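Local coordinates for Ispd/ispf bifunctional enzyme (Campylobacter jejuni, PDB 1W55), which catalyses two steps of isoprenoid precursor synthesis, making 4-diphosphocytidyl-2-C-methyl-D-erythritol from CTP and MEP, and cyclising its 2-phosphate derivative to methylerythritol 2,4-cyclodiphosphate with release of CMP, at the interface of chains A and B and the interface of chains A and C. Sequence-based numbering; all coordinates share one arbitrary frame. Chains: chain A/B/C, Ispd/ispf bifunctional enzyme.

Contacts 1 and 2 are neighbouring parts of one interface between chains A and B, their C-alpha centres about 10 Å apart. They share A:Phe211, at the start of strand 210-224, and both draw on the 3-10 helix 333-335 of chain B. Contact 3 joins chains A and C through their cytidylyltransferase regions and lies about 44 Å from contact 1 and 43 Å from contact 2, measured between C-alpha centres. Chain A thus uses widely separated surfaces for chains B and C: the A-B interface is not an exact two-fold, whereas the A-C interface is, and interfaces of both kinds occur within the hexameric enzyme.

Contact 1: the interface of chains A and B. Residues chain A 30, 208-211; chain B 210, 301-302, 335, 364.
Charge pairing is centred on the carboxylate of A:Glu209, whose extended side chain reaches between two basic residues of chain B. B:Lys364 NZ bonds A:Glu209 OE1 at 2.7 Å through the anti lone pair, a salt bridge that the straight lysine chain delivers from the crowded chi1 position (68°). The other oxygen is gripped end-on by B:Arg335: NH2 lies 3.1 Å from A:Glu209 OE2 on its syn lone pair, while NH1, 3.0 Å from the same OE2, comes from above the carboxylate plane. Guanidinium and carboxylate stand nearly perpendicular, 85° apart. B:Arg335 NH1 also donates to the backbone carbonyl B:Ile301 O at 2.7 Å, in the carbonyl plane, which should steady the arginine. Such pairing would favour an ionised glutamate.

Apolar packing runs alongside. The B:Ile301 CG2 branch sits over the centre of one face of the A:Phe211 ring, 3.8 Å from the centroid. B:Asn302 CB reaches ring atom CD2 of A:Phe211 at 3.4 Å, and the B:Ile210 CD1 tip meets A:Ile210 CB at 3.8 Å.

The chain A residues span the junction from the cytidylyltransferase region into strand 210-224; their partners lie on strands 210-224, 298-308 and 354-365 and the 3-10 helix 333-335 of the chain B cyclodiphosphate synthase region.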
ATOM      1  N   ASN A  30      -5.288 -18.933   9.164  1.00 44.06           N
ATOM      2  CA  ASN A  30      -6.208 -20.024   9.505  1.00 45.22           C
ATOM      3  C   ASN A  30      -5.718 -20.879  10.665  1.00 44.04           C
ATOM      4  O   ASN A  30      -6.483 -21.692  11.179  1.00 44.93           O
ATOM      5  CB  ASN A  30      -6.450 -20.960   8.304  1.00 48.57           C
ATOM      6  CG  ASN A  30      -7.685 -20.565   7.453  1.00 53.03           C
ATOM      7  OD1 ASN A  30      -8.588 -19.839   7.901  1.00 51.23           O
ATOM      8  ND2 ASN A  30      -7.713 -21.056   6.214  1.00 53.88           N
ATOM      9  N   PHE A 208     -11.082 -14.773   8.509  1.00 32.41           N
ATOM     10  CA  PHE A 208     -12.449 -14.303   8.709  1.00 33.89           C
ATOM     11  C   PHE A 208     -13.455 -15.430   8.818  1.00 32.20           C
ATOM     12  O   PHE A 208     -14.648 -15.169   8.809  1.00 32.60           O
ATOM     13  CB  PHE A 208     -12.866 -13.304   7.613  1.00 35.40           C
ATOM     14  CG  PHE A 208     -12.079 -12.004   7.639  1.00 45.20           C
ATOM     15  CD1 PHE A 208     -11.468 -11.518   6.482  1.00 56.30           C
ATOM     16  CD2 PHE A 208     -11.924 -11.279   8.825  1.00 48.30           C
ATOM     17  CE1 PHE A 208     -10.721 -10.319   6.508  1.00 60.04           C
ATOM     18  CE2 PHE A 208     -11.181 -10.089   8.857  1.00 53.24           C
ATOM     19  CZ  PHE A 208     -10.585  -9.611   7.696  1.00 55.90           C
ATOM     20  N   GLU A 209     -12.987 -16.673   8.942  1.00 30.29           N
ATOM     21  CA  GLU A 209     -13.912 -17.812   9.043  1.00 30.57           C
ATOM     22  C   GLU A 209     -14.860 -17.667  10.212  1.00 29.25           C
ATOM     23  O   GLU A 209     -14.489 -17.184  11.301  1.00 30.34           O
ATOM     24  CB  GLU A 209     -13.190 -19.173   9.094  1.00 30.70           C
ATOM     25  CG  GLU A 209     -12.483 -19.530   7.798  1.00 34.73           C
ATOM     26  CD  GLU A 209     -12.053 -20.995   7.692  1.00 42.12           C
ATOM     27  OE1 GLU A 209     -11.931 -21.504   6.548  1.00 43.60           O
ATOM     28  OE2 GLU A 209     -11.813 -21.637   8.726  1.00 37.41           O
ATOM     29  N   ILE A 210     -16.097 -18.065   9.970  1.00 26.78           N
ATOM     30  CA  ILE A 210     -17.126 -17.999  10.991  1.00 27.23           C
ATOM     31  C   ILE A 210     -17.763 -19.385  11.163  1.00 27.43           C
ATOM     32  O   ILE A 210     -18.115 -20.034  10.177  1.00 25.74           O
ATOM     33  CB  ILE A 210     -18.169 -16.887  10.657  1.00 26.59           C
ATOM     34  CG1 ILE A 210     -17.487 -15.513  10.709  1.00 26.64           C
ATOM     35  CG2 ILE A 210     -19.362 -16.936  11.612  1.00 21.20           C
ATOM     36  CD1 ILE A 210     -18.377 -14.336  10.275  1.00 25.77           C
ATOM     37  N   PHE A 211     -17.887 -19.823  12.419  1.00 26.89           N
ATOM     38  CA  PHE A 211     -18.362 -21.168  12.736  1.00 27.40           C
ATOM     39  C   PHE A 211     -19.781 -21.166  13.275  1.00 27.85           C
ATOM     40  O   PHE A 211     -20.114 -20.369  14.167  1.00 27.08           O
ATOM     41  CB  PHE A 211     -17.430 -21.820  13.761  1.00 27.71           C
ATOM     42  CG  PHE A 211     -16.062 -22.098  13.234  1.00 26.49           C
ATOM     43  CD1 PHE A 211     -15.219 -21.052  12.862  1.00 26.99           C
ATOM     44  CD2 PHE A 211     -15.605 -23.407  13.123  1.00 25.63           C
ATOM     45  CE1 PHE A 211     -13.953 -21.307  12.369  1.00 30.96           C
ATOM     46  CE2 PHE A 211     -14.340 -23.672  12.633  1.00 30.49           C
ATOM     47  CZ  PHE A 211     -13.515 -22.625  12.246  1.00 32.28           C
TER
ATOM     48  N   ILE B 210     -20.418 -15.951   3.680  1.00 26.78           N
ATOM     49  CA  ILE B 210     -20.524 -17.291   4.227  1.00 27.23           C
ATOM     50  C   ILE B 210     -21.993 -17.735   4.205  1.00 27.43           C
ATOM     51  O   ILE B 210     -22.876 -16.983   4.619  1.00 25.74           O
ATOM     52  CB  ILE B 210     -19.888 -17.361   5.650  1.00 26.59           C
ATOM     53  CG1 ILE B 210     -18.378 -17.105   5.550  1.00 26.64           C
ATOM     54  CG2 ILE B 210     -20.165 -18.708   6.319  1.00 21.20           C
ATOM     55  CD1 ILE B 210     -17.648 -17.022   6.900  1.00 25.77           C
ATOM     56  N   ILE B 301     -16.629 -24.765   6.164  1.00 30.05           N
ATOM     57  CA  ILE B 301     -15.894 -24.223   7.298  1.00 29.53           C
ATOM     58  C   ILE B 301     -16.078 -25.158   8.474  1.00 29.03           C
ATOM     59  O   ILE B 301     -15.097 -25.558   9.102  1.00 29.94           O
ATOM     60  CB  ILE B 301     -16.352 -22.782   7.664  1.00 30.18           C
ATOM     61  CG1 ILE B 301     -15.886 -21.781   6.596  1.00 29.14           C
ATOM     62  CG2 ILE B 301     -15.821 -22.391   9.042  1.00 26.73           C
ATOM     63  CD1 ILE B 301     -16.455 -20.381   6.775  1.00 25.84           C
ATOM     64  N   ASN B 302     -17.322 -25.525   8.780  1.00 27.01           N
ATOM     65  CA  ASN B 302     -17.549 -26.406   9.927  1.00 27.10           C
ATOM     66  C   ASN B 302     -18.897 -27.076   9.877  1.00 28.53           C
ATOM     67  O   ASN B 302     -19.761 -26.669   9.101  1.00 29.12           O
ATOM     68  CB  ASN B 302     -17.380 -25.653  11.258  1.00 27.27           C
ATOM     69  CG  ASN B 302     -18.618 -24.831  11.637  1.00 27.39           C
ATOM     70  OD1 ASN B 302     -19.020 -23.928  10.909  1.00 27.80           O
ATOM     71  ND2 ASN B 302     -19.227 -25.158  12.774  1.00 25.69           N
ATOM     72  N   ARG B 335     -13.124 -29.344  12.769  1.00 31.52           N
ATOM     73  CA  ARG B 335     -14.245 -28.657  12.126  1.00 32.80           C
ATOM     74  C   ARG B 335     -15.585 -29.397  12.237  1.00 32.20           C
ATOM     75  O   ARG B 335     -16.579 -28.912  11.713  1.00 33.30           O
ATOM     76  CB  ARG B 335     -13.937 -28.424  10.645  1.00 31.27           C
ATOM     77  CG  ARG B 335     -12.806 -27.469  10.407  1.00 32.26           C
ATOM     78  CD  ARG B 335     -12.382 -27.368   8.963  1.00 33.70           C
ATOM     79  NE  ARG B 335     -11.276 -26.420   8.850  1.00 36.98           N
ATOM     80  CZ  ARG B 335     -11.389 -25.095   8.968  1.00 41.95           C
ATOM     81  NH1 ARG B 335     -12.582 -24.514   9.174  1.00 28.49           N
ATOM     82  NH2 ARG B 335     -10.300 -24.342   8.862  1.00 38.05           N
ATOM     83  N   LYS B 364     -18.041 -21.362   2.789  1.00 32.28           N
ATOM     84  CA  LYS B 364     -17.445 -20.156   2.218  1.00 32.21           C
ATOM     85  C   LYS B 364     -17.075 -20.465   0.775  1.00 33.36           C
ATOM     86  O   LYS B 364     -17.160 -21.621   0.349  1.00 33.99           O
ATOM     87  CB  LYS B 364     -16.188 -19.770   2.984  1.00 31.51           C
ATOM     88  CG  LYS B 364     -15.061 -20.759   2.805  1.00 29.21           C
ATOM     89  CD  LYS B 364     -13.856 -20.406   3.641  1.00 33.18           C
ATOM     90  CE  LYS B 364     -12.790 -21.484   3.514  1.00 38.23           C
ATOM     91  NZ  LYS B 364     -11.451 -21.029   3.970  1.00 42.43           N
TER

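Contact 2: the interface of chains A and B. Residues chain A 27, 62-63, 211; chain B 332-334.
An aromatic pair carries this contact between the IspD-family cytidylyltransferase region of chain A and the IspF-family cyclodiphosphate synthase region of chain B. The rings of A:Phe63 and B:Phe334 stack almost parallel, with planes 8° apart and centroids separated by 4.0 Å. The overlap is displaced: A:Phe63 CE2 lies over the middle of the B:Phe334 ring, while B:Phe334 CD2 lies nearer the rim of the A:Phe63 ring, 3.5 Å from CE2 of that phenylalanine. The two side chains cross at about a right angle, so the faces meet although their stems come from different directions. B:Phe334 reaches the stack from the crowded position between its own backbone N and carbonyl carbon (chi1 77°), whereas A:Phe63 has CG anti to its carbonyl carbon (chi1 -75°).

Further apolar packing comes from the root of A:Lys62. Its CB touches B:Phe334 CB at 3.8 Å and B:Glu333 CB at 4.0 Å, closing over the base of the stacked phenylalanine.

Polar links are modest. The backbone B:Phe334 N donates a weak hydrogen bond to A:Lys62 O at 3.3 Å, and this carbonyl oxygen also lies at the edge of the B:Phe334 ring, in its plane. The extended A:Lys62 side chain carries NZ to within 2.8 Å of a water oxygen. From that water oxygen to the main-chain carbonyl B:Glu333 O is 3.0 Å. The B:Glu333 carboxylate is more distant, its OE2 6.3 Å from A:Lys62 NZ, so any attraction between them would be long-range.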
ATOM      1  N   ARG A  27      -5.360 -17.108  16.613  1.00 33.50           N
ATOM      2  CA  ARG A  27      -5.333 -17.459  15.202  0.67 35.86           C
ATOM      3  C   ARG A  27      -4.425 -16.544  14.401  1.00 35.47           C
ATOM      4  O   ARG A  27      -4.530 -15.328  14.472  1.00 38.12           O
ATOM      5  CB  ARG A  27      -6.753 -17.515  14.600  0.67 36.15           C
ATOM      6  CG  ARG A  27      -7.251 -18.946  14.343  0.67 35.39           C
ATOM      7  CD  ARG A  27      -7.158 -19.867  15.577  0.67 32.77           C
ATOM      8  NE  ARG A  27      -7.842 -21.144  15.405  0.67 30.23           N
ATOM      9  CZ  ARG A  27      -8.267 -21.908  16.410  0.67 32.87           C
ATOM     10  NH1 ARG A  27      -8.065 -21.536  17.663  0.67 35.32           N
ATOM     11  NH2 ARG A  27      -8.888 -23.056  16.161  0.67 35.49           N
ATOM     12  N   LYS A  62      -6.418 -32.925  16.485  1.00 38.57           N
ATOM     13  CA  LYS A  62      -7.481 -32.662  15.522  1.00 39.26           C
ATOM     14  C   LYS A  62      -7.070 -31.709  14.406  1.00 39.49           C
ATOM     15  O   LYS A  62      -7.847 -31.477  13.481  1.00 39.89           O
ATOM     16  CB  LYS A  62      -8.717 -32.112  16.241  1.00 38.88           C
ATOM     17  CG  LYS A  62      -9.432 -33.160  17.064  1.00 38.84           C
ATOM     18  CD  LYS A  62     -10.621 -32.586  17.775  1.00 41.18           C
ATOM     19  CE  LYS A  62     -11.363 -33.687  18.529  1.00 44.13           C
ATOM     20  NZ  LYS A  62     -12.805 -33.333  18.709  1.00 46.00           N
ATOM     21  N   PHE A  63      -5.851 -31.174  14.493  1.00 39.52           N
ATOM     22  CA  PHE A  63      -5.384 -30.129  13.580  1.00 40.73           C
ATOM     23  C   PHE A  63      -4.318 -30.614  12.613  1.00 43.04           C
ATOM     24  O   PHE A  63      -4.018 -29.941  11.620  1.00 45.63           O
ATOM     25  CB  PHE A  63      -4.843 -28.930  14.369  1.00 39.53           C
ATOM     26  CG  PHE A  63      -5.913 -28.083  14.991  1.00 36.36           C
ATOM     27  CD1 PHE A  63      -6.540 -28.483  16.163  1.00 36.51           C
ATOM     28  CD2 PHE A  63      -6.299 -26.882  14.397  1.00 34.14           C
ATOM     29  CE1 PHE A  63      -7.538 -27.703  16.741  1.00 38.28           C
ATOM     30  CE2 PHE A  63      -7.289 -26.093  14.963  1.00 35.32           C
ATOM     31  CZ  PHE A  63      -7.911 -26.499  16.134  1.00 36.63           C
ATOM     32  N   PHE A 211     -17.887 -19.823  12.419  1.00 26.89           N
ATOM     33  CA  PHE A 211     -18.362 -21.168  12.736  1.00 27.40           C
ATOM     34  C   PHE A 211     -19.781 -21.166  13.275  1.00 27.85           C
ATOM     35  O   PHE A 211     -20.114 -20.369  14.167  1.00 27.08           O
ATOM     36  CB  PHE A 211     -17.430 -21.820  13.761  1.00 27.71           C
ATOM     37  CG  PHE A 211     -16.062 -22.098  13.234  1.00 26.49           C
ATOM     38  CD1 PHE A 211     -15.219 -21.052  12.862  1.00 26.99           C
ATOM     39  CD2 PHE A 211     -15.605 -23.407  13.123  1.00 25.63           C
ATOM     40  CE1 PHE A 211     -13.953 -21.307  12.369  1.00 30.96           C
ATOM     41  CE2 PHE A 211     -14.340 -23.672  12.633  1.00 30.49           C
ATOM     42  CZ  PHE A 211     -13.515 -22.625  12.246  1.00 32.28           C
TER
ATOM     43  N   ASP B 332     -10.322 -31.209   8.151  1.00 39.99           N
ATOM     44  CA  ASP B 332      -9.667 -31.346   9.436  1.00 40.73           C
ATOM     45  C   ASP B 332     -10.721 -31.658  10.502  1.00 39.79           C
ATOM     46  O   ASP B 332     -11.817 -31.070  10.516  1.00 38.85           O
ATOM     47  CB  ASP B 332      -8.882 -30.086   9.782  1.00 42.00           C
ATOM     48  CG  ASP B 332      -7.522 -30.041   9.093  1.00 49.39           C
ATOM     49  OD1 ASP B 332      -6.692 -30.969   9.294  1.00 59.10           O
ATOM     50  OD2 ASP B 332      -7.191 -29.119   8.331  1.00 50.31           O
ATOM     51  N   GLU B 333     -10.369 -32.595  11.373  1.00 36.66           N
ATOM     52  CA  GLU B 333     -11.247 -33.127  12.405  1.00 37.31           C
ATOM     53  C   GLU B 333     -11.884 -32.095  13.324  1.00 35.56           C
ATOM     54  O   GLU B 333     -13.042 -32.252  13.710  1.00 34.90           O
ATOM     55  CB  GLU B 333     -10.476 -34.135  13.258  1.00 37.71           C
ATOM     56  CG  GLU B 333     -10.738 -35.587  12.908  1.00 46.66           C
ATOM     57  CD  GLU B 333      -9.613 -36.516  13.369  1.00 60.58           C
ATOM     58  OE1 GLU B 333      -9.065 -37.266  12.519  1.00 61.69           O
ATOM     59  OE2 GLU B 333      -9.271 -36.490  14.578  1.00 57.97           O
ATOM     60  N   PHE B 334     -11.140 -31.047  13.676  1.00 33.19           N
ATOM     61  CA  PHE B 334     -11.658 -30.035  14.597  1.00 33.85           C
ATOM     62  C   PHE B 334     -12.896 -29.285  14.078  1.00 32.76           C
ATOM     63  O   PHE B 334     -13.607 -28.665  14.860  1.00 32.10           O
ATOM     64  CB  PHE B 334     -10.567 -29.040  15.008  1.00 33.33           C
ATOM     65  CG  PHE B 334     -10.249 -27.998  13.959  1.00 36.14           C
ATOM     66  CD1 PHE B 334     -10.893 -26.760  13.968  1.00 38.74           C
ATOM     67  CD2 PHE B 334      -9.269 -28.232  12.997  1.00 34.09           C
ATOM     68  CE1 PHE B 334     -10.585 -25.781  13.010  1.00 36.73           C
ATOM     69  CE2 PHE B 334      -8.951 -27.269  12.047  1.00 34.61           C
ATOM     70  CZ  PHE B 334      -9.613 -26.040  12.048  1.00 37.72           C
TER
HETATM   71  O   HOH W   1     -13.428 -34.074  16.072  1.00 41.89           O

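Contact 3: the interface of chains A and C. Residues chain A 127-128, 139; chain C 99, 144-146, 191, 193-194.
The apolar centre is small: the A:Ala127 methyl CB packs against C:Thr193 across the A-C interface, meeting its CG2 branch at 3.7 Å. Within chain C the same CG2 sits over the centre of one face of the C:Phe194 ring, which flanks the methyl at roughly a right angle to the alanine.

Outward from here, C:Lys191 sends NZ to the backbone carbonyl A:Ala127 O at 2.9 Å. Its CG is anti to the backbone N (chi1 -177°), and a bend at chi3 (74°) turns the amine to meet the oxygen from above the carbonyl plane. The same oxygen lies over one face of the A:Arg139 guanidinium, so it may temper the repulsion between the basic groups. Both residues are predicted to position MEP for attack, so the contact probably borders the cytidylyltransferase active sites.

At the polar rim, A:Asp128 forms a salt bridge with C:Arg99, whose NH2 lies 2.7 Å from OD1 and approaches from above the carboxylate plane; NH1 adds a weak bond. C:Lys191 CB and C:Gln146 CA sandwich the guanidinium, which should fix its rotation. Two linked waters extend the network: one is 2.6 Å from A:Asp128 OD1 and reaches backbone C:Lys191 N, the other is 2.6 Å from A:Asp128 OD2 and 2.7 Å from C:Gln146 NE2.

A chain A loop before strand 130-132 thus faces strand 142-145 and the loops bearing C:Arg99 and C:Lys191, and the two-fold repeats it with the chains exchanged.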
ATOM      1  N   ALA A 127      22.095  -2.537  24.980  1.00 40.03           N
ATOM      2  CA  ALA A 127      22.729  -1.220  25.084  1.00 40.43           C
ATOM      3  C   ALA A 127      22.046  -0.313  26.104  1.00 39.63           C
ATOM      4  O   ALA A 127      22.523   0.790  26.394  1.00 40.86           O
ATOM      5  CB  ALA A 127      22.768  -0.547  23.732  1.00 41.04           C
ATOM      6  N   ASP A 128      20.925  -0.775  26.641  1.00 38.87           N
ATOM      7  CA  ASP A 128      20.265  -0.076  27.732  1.00 38.46           C
ATOM      8  C   ASP A 128      20.964  -0.322  29.072  1.00 37.62           C
ATOM      9  O   ASP A 128      21.507  -1.411  29.319  1.00 35.42           O
ATOM     10  CB  ASP A 128      18.811  -0.538  27.855  1.00 38.10           C
ATOM     11  CG  ASP A 128      17.966  -0.194  26.630  1.00 42.25           C
ATOM     12  OD1 ASP A 128      18.191   0.864  25.986  1.00 40.62           O
ATOM     13  OD2 ASP A 128      17.030  -0.937  26.253  1.00 42.92           O
ATOM     14  N   ARG A 139      26.145  -3.553  31.468  1.00 44.39           N
ATOM     15  CA  ARG A 139      25.269  -3.979  30.371  1.00 43.00           C
ATOM     16  C   ARG A 139      25.991  -4.732  29.261  1.00 42.15           C
ATOM     17  O   ARG A 139      25.389  -5.578  28.603  1.00 40.11           O
ATOM     18  CB  ARG A 139      24.475  -2.796  29.806  1.00 44.24           C
ATOM     19  CG  ARG A 139      25.319  -1.697  29.154  1.00 44.97           C
ATOM     20  CD  ARG A 139      24.603  -0.365  29.063  1.00 48.41           C
ATOM     21  NE  ARG A 139      25.401   0.638  28.362  1.00 48.90           N
ATOM     22  CZ  ARG A 139      25.066   1.915  28.240  1.00 47.33           C
ATOM     23  NH1 ARG A 139      23.932   2.360  28.767  1.00 44.68           N
ATOM     24  NH2 ARG A 139      25.862   2.750  27.579  1.00 48.98           N
TER
ATOM     25  N   ARG C  99      17.691   7.619  20.662  1.00 34.82           N
ATOM     26  CA  ARG C  99      16.313   7.142  20.837  1.00 35.91           C
ATOM     27  C   ARG C  99      15.374   8.057  20.046  1.00 36.70           C
ATOM     28  O   ARG C  99      14.834   9.043  20.568  1.00 36.75           O
ATOM     29  CB  ARG C  99      15.929   7.114  22.321  1.00 34.66           C
ATOM     30  CG  ARG C  99      16.736   6.118  23.116  1.00 33.78           C
ATOM     31  CD  ARG C  99      16.408   6.115  24.594  1.00 35.98           C
ATOM     32  NE  ARG C  99      17.380   5.382  25.400  1.00 34.71           N
ATOM     33  CZ  ARG C  99      17.396   4.056  25.556  1.00 37.00           C
ATOM     34  NH1 ARG C  99      16.482   3.293  24.971  1.00 34.73           N
ATOM     35  NH2 ARG C  99      18.324   3.493  26.320  1.00 36.49           N
ATOM     36  N   LEU C 144      15.285  -3.345  31.804  1.00 37.48           N
ATOM     37  CA  LEU C 144      16.021  -2.579  30.796  1.00 36.85           C
ATOM     38  C   LEU C 144      15.486  -1.162  30.824  1.00 37.51           C
ATOM     39  O   LEU C 144      14.285  -0.939  30.633  1.00 39.62           O
ATOM     40  CB  LEU C 144      15.887  -3.179  29.393  1.00 36.43           C
ATOM     41  CG  LEU C 144      16.308  -4.641  29.201  1.00 36.26           C
ATOM     42  CD1 LEU C 144      16.093  -5.063  27.753  1.00 35.75           C
ATOM     43  CD2 LEU C 144      17.747  -4.931  29.643  1.00 34.04           C
ATOM     44  N   ILE C 145      16.370  -0.204  31.097  1.00 34.92           N
ATOM     45  CA  ILE C 145      15.957   1.176  31.255  1.00 33.64           C
ATOM     46  C   ILE C 145      16.066   1.946  29.936  1.00 34.21           C
ATOM     47  O   ILE C 145      16.964   1.713  29.120  1.00 33.02           O
ATOM     48  CB  ILE C 145      16.763   1.882  32.386  1.00 33.93           C
ATOM     49  CG1 ILE C 145      16.704   1.089  33.702  1.00 35.36           C
ATOM     50  CG2 ILE C 145      16.267   3.290  32.594  1.00 30.32           C
ATOM     51  CD1 ILE C 145      15.294   0.956  34.330  1.00 34.99           C
ATOM     52  N   GLN C 146      15.137   2.868  29.747  1.00 33.51           N
ATOM     53  CA  GLN C 146      15.093   3.675  28.547  1.00 34.41           C
ATOM     54  C   GLN C 146      15.060   5.141  28.963  1.00 33.18           C
ATOM     55  O   GLN C 146      15.137   5.476  30.151  1.00 32.07           O
ATOM     56  CB  GLN C 146      13.854   3.325  27.704  1.00 33.19           C
ATOM     57  CG  GLN C 146      13.800   1.887  27.164  1.00 34.69           C
ATOM     58  CD  GLN C 146      12.619   1.669  26.211  1.00 40.65           C
ATOM     59  OE1 GLN C 146      11.481   2.043  26.525  1.00 39.38           O
ATOM     60  NE2 GLN C 146      12.890   1.083  25.042  1.00 34.73           N
ATOM     61  N   LYS C 191      17.299   2.495  21.616  1.00 41.02           N
ATOM     62  CA  LYS C 191      18.457   3.318  21.294  1.00 41.45           C
ATOM     63  C   LYS C 191      19.227   2.739  20.111  1.00 41.82           C
ATOM     64  O   LYS C 191      19.674   1.590  20.149  1.00 42.15           O
ATOM     65  CB  LYS C 191      19.357   3.434  22.522  1.00 41.36           C
ATOM     66  CG  LYS C 191      20.576   4.334  22.361  1.00 42.19           C
ATOM     67  CD  LYS C 191      21.217   4.642  23.714  1.00 42.00           C
ATOM     68  CE  LYS C 191      21.973   3.443  24.262  1.00 44.15           C
ATOM     69  NZ  LYS C 191      22.250   3.563  25.729  1.00 48.05           N
ATOM     70  N   THR C 193      22.210   1.847  18.433  1.00 42.62           N
ATOM     71  CA  THR C 193      23.553   1.604  18.954  1.00 43.46           C
ATOM     72  C   THR C 193      24.403   0.837  17.950  1.00 44.11           C
ATOM     73  O   THR C 193      25.541   1.215  17.674  1.00 41.73           O
ATOM     74  CB  THR C 193      23.473   0.841  20.295  1.00 43.15           C
ATOM     75  OG1 THR C 193      22.835   1.666  21.270  1.00 45.75           O
ATOM     76  CG2 THR C 193      24.877   0.613  20.882  1.00 41.84           C
ATOM     77  N   PHE C 194      23.823  -0.235  17.411  1.00 45.43           N
ATOM     78  CA  PHE C 194      24.493  -1.112  16.466  1.00 49.00           C
ATOM     79  C   PHE C 194      23.903  -0.910  15.080  1.00 51.27           C
ATOM     80  O   PHE C 194      22.726  -0.567  14.942  1.00 51.41           O
ATOM     81  CB  PHE C 194      24.331  -2.580  16.895  1.00 48.89           C
ATOM     82  CG  PHE C 194      24.696  -2.841  18.337  1.00 51.05           C
ATOM     83  CD1 PHE C 194      23.711  -2.888  19.325  1.00 56.02           C
ATOM     84  CD2 PHE C 194      26.024  -3.045  18.707  1.00 51.93           C
ATOM     85  CE1 PHE C 194      24.050  -3.128  20.670  1.00 58.33           C
ATOM     86  CE2 PHE C 194      26.372  -3.285  20.041  1.00 53.25           C
ATOM     87  CZ  PHE C 194      25.384  -3.327  21.024  1.00 52.54           C
TER
HETATM   88  O   HOH W   2      15.216  -0.232  24.568  1.00 42.57           O
HETATM   89  O   HOH W   3      17.936   0.219  23.434  1.00 43.78           O